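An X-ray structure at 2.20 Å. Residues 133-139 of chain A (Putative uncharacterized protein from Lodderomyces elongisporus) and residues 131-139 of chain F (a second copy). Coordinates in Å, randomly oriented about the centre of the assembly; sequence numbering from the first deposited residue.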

# COMPACT_ATOMS: atom_id res chain seq x y z
N LYS A 133 9.25 -1.20 -24.96
CA LYS A 133 9.85 -1.50 -26.26
C LYS A 133 9.45 -0.48 -27.31
O LYS A 133 10.11 -0.35 -28.34
CB LYS A 133 9.49 -2.91 -26.72
CG LYS A 133 9.85 -4.00 -25.72
CD LYS A 133 11.30 -3.89 -25.27
CE LYS A 133 12.28 -4.23 -26.39
NZ LYS A 133 13.69 -4.18 -25.92
N GLU A 134 8.37 0.24 -27.05
CA GLU A 134 7.96 1.33 -27.92
C GLU A 134 7.78 2.62 -27.14
O GLU A 134 7.53 2.61 -25.92
CB GLU A 134 6.70 0.98 -28.70
CG GLU A 134 5.62 0.31 -27.88
CD GLU A 134 4.29 0.25 -28.60
OE1 GLU A 134 3.76 1.34 -28.94
OE2 GLU A 134 3.77 -0.86 -28.83
N LYS A 135 7.92 3.74 -27.84
CA LYS A 135 7.70 5.05 -27.25
C LYS A 135 6.20 5.31 -27.22
O LYS A 135 5.55 5.30 -28.25
CB LYS A 135 8.41 6.12 -28.06
CG LYS A 135 8.47 7.47 -27.38
CD LYS A 135 9.23 8.48 -28.22
CE LYS A 135 9.28 9.85 -27.54
NZ LYS A 135 10.01 10.82 -28.38
N VAL A 136 5.67 5.55 -26.02
CA VAL A 136 4.24 5.83 -25.85
C VAL A 136 4.06 7.13 -25.06
O VAL A 136 3.99 7.09 -23.83
CB VAL A 136 3.53 4.69 -25.07
CG1 VAL A 136 2.03 4.88 -25.09
CG2 VAL A 136 3.90 3.32 -25.62
N PRO A 137 3.99 8.28 -25.75
CA PRO A 137 3.97 9.61 -25.10
C PRO A 137 2.84 9.77 -24.09
O PRO A 137 3.05 10.37 -23.03
CB PRO A 137 3.76 10.59 -26.28
CG PRO A 137 4.32 9.87 -27.46
CD PRO A 137 4.02 8.39 -27.22
N TYR A 138 1.66 9.24 -24.42
CA TYR A 138 0.54 9.29 -23.50
C TYR A 138 0.94 8.76 -22.13
O TYR A 138 0.65 9.39 -21.11
CB TYR A 138 -0.67 8.54 -24.05
CG TYR A 138 -1.89 8.69 -23.17
CD1 TYR A 138 -2.09 7.85 -22.07
CD2 TYR A 138 -2.83 9.69 -23.42
CE1 TYR A 138 -3.20 7.99 -21.24
CE2 TYR A 138 -3.95 9.84 -22.60
CZ TYR A 138 -4.12 8.98 -21.51
OH TYR A 138 -5.22 9.10 -20.68
N GLY A 139 1.63 7.62 -22.11
CA GLY A 139 2.02 6.98 -20.87
C GLY A 139 3.15 7.73 -20.15
O GLY A 139 3.13 7.89 -18.93
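Chain F 131-139: AAKEKVPYG

The centre of the contact is a pair of valines, one from each copy. A:Val136 CG1 and F:Val136 CG1 lie 3.6 Å apart, in van der Waals contact. Both valines are buried and have chi1 in the t well. The valine, tyrosine and water contacts recur in both directions.

Chain F lies so that F:Val136 faces A:Tyr138 and F:Tyr138 faces A:Val136. The CA atoms of A:Val136 and F:Tyr138 are 7.8 Å apart, and those of A:Tyr138 and F:Val136 are 7.7 Å apart. The register therefore runs in opposite senses along the two chains. In chain F, residues 132-136 form an irregular segment with mostly extended phi/psi values, though F:Lys133 is at -79/-15. A helix starts at F:Pro137, with F:Val136 at the N-cap position. A weak backbone hydrogen bond joins F:Gly139 N to F:Val136 O at 2.9 Å.

Each valine also packs over one face of the opposing tyrosine ring. F:Val136 CG2 is 4.2 Å from the centroid of the A:Tyr138 ring, and A:Val136 CG2 is 4.3 Å from that of F:Tyr138. Both are CH-pi contacts, 25° off the ring normal.

Farther out, F:Ala132 adds a contact on one side: F:Ala132 CB lies 3.9 Å from A:Tyr138 CZ and 3.3 Å from A:Tyr138 OH. Each glutamate has its OE2 near the opposing tyrosine. A:Glu134 OE2 is at the edge of the F:Tyr138 ring, 3.6 Å from F:Tyr138 CD2. F:Glu134 OE2 is 3.7 Å from A:Tyr138 CD2.

No direct hydrogen bond crosses the contact. A:Lys133 N to F:Tyr138 OH and F:Lys133 N to A:Tyr138 OH are both 4.2 Å, too long, so a water fills each gap. Water 2 accepts from F:Lys133 N at 2.9 Å and bonds to A:Tyr138 OH at 2.7 Å. Water 1 accepts from A:Lys133 N at 3.1 Å and bonds to F:Tyr138 OH at 2.7 Å.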

# COMPACT_ATOMS: atom_id res chain seq x y z
N ALA F 131 -11.49 5.73 -19.28
CA ALA F 131 -11.27 7.16 -19.00
C ALA F 131 -10.34 7.89 -19.96
O ALA F 131 -10.48 9.08 -20.17
CB ALA F 131 -10.78 7.34 -17.57
N ALA F 132 -9.36 7.18 -20.53
CA ALA F 132 -8.43 7.83 -21.45
C ALA F 132 -9.15 8.45 -22.66
O ALA F 132 -10.12 7.87 -23.18
CB ALA F 132 -7.34 6.86 -21.91
N LYS F 133 -8.67 9.62 -23.09
CA LYS F 133 -9.28 10.38 -24.17
C LYS F 133 -8.89 9.82 -25.53
O LYS F 133 -9.50 10.15 -26.54
CB LYS F 133 -8.87 11.85 -24.09
CG LYS F 133 -9.48 12.59 -22.91
CD LYS F 133 -10.92 12.12 -22.69
CE LYS F 133 -11.72 13.10 -21.84
NZ LYS F 133 -13.19 12.79 -21.92
N GLU F 134 -7.86 8.98 -25.55
CA GLU F 134 -7.50 8.29 -26.77
C GLU F 134 -7.34 6.80 -26.47
O GLU F 134 -7.22 6.40 -25.31
CB GLU F 134 -6.23 8.88 -27.40
CG GLU F 134 -4.97 8.67 -26.60
CD GLU F 134 -3.86 9.63 -26.99
OE1 GLU F 134 -2.84 9.18 -27.57
OE2 GLU F 134 -4.01 10.84 -26.72
N LYS F 135 -7.36 5.99 -27.52
CA LYS F 135 -7.14 4.56 -27.36
C LYS F 135 -5.64 4.31 -27.35
O LYS F 135 -4.96 4.59 -28.33
CB LYS F 135 -7.82 3.76 -28.48
CG LYS F 135 -7.71 2.24 -28.28
CD LYS F 135 -8.38 1.44 -29.39
CE LYS F 135 -7.56 1.46 -30.67
NZ LYS F 135 -8.09 0.52 -31.69
N VAL F 136 -5.13 3.81 -26.24
CA VAL F 136 -3.71 3.47 -26.16
C VAL F 136 -3.58 1.96 -25.90
O VAL F 136 -3.57 1.51 -24.75
CB VAL F 136 -2.97 4.30 -25.07
CG1 VAL F 136 -1.48 4.28 -25.30
CG2 VAL F 136 -3.46 5.74 -25.07
N PRO F 137 -3.51 1.17 -26.98
CA PRO F 137 -3.48 -0.29 -26.88
C PRO F 137 -2.35 -0.82 -25.99
O PRO F 137 -2.57 -1.78 -25.25
CB PRO F 137 -3.26 -0.73 -28.32
CG PRO F 137 -3.86 0.37 -29.14
CD PRO F 137 -3.56 1.63 -28.38
N TYR F 138 -1.17 -0.21 -26.05
CA TYR F 138 -0.05 -0.63 -25.22
C TYR F 138 -0.46 -0.59 -23.76
O TYR F 138 -0.12 -1.49 -22.98
CB TYR F 138 1.17 0.27 -25.44
CG TYR F 138 2.40 -0.20 -24.69
CD1 TYR F 138 2.59 0.16 -23.36
CD2 TYR F 138 3.36 -0.99 -25.30
CE1 TYR F 138 3.70 -0.27 -22.65
CE2 TYR F 138 4.48 -1.42 -24.60
CZ TYR F 138 4.64 -1.05 -23.28
OH TYR F 138 5.75 -1.46 -22.57
N GLY F 139 -1.19 0.46 -23.39
CA GLY F 139 -1.64 0.64 -22.03
C GLY F 139 -2.70 -0.37 -21.64
O GLY F 139 -2.61 -1.00 -20.58
O HOH W 1 7.46 -3.29 -23.63
O HOH W 2 -6.95 11.08 -21.23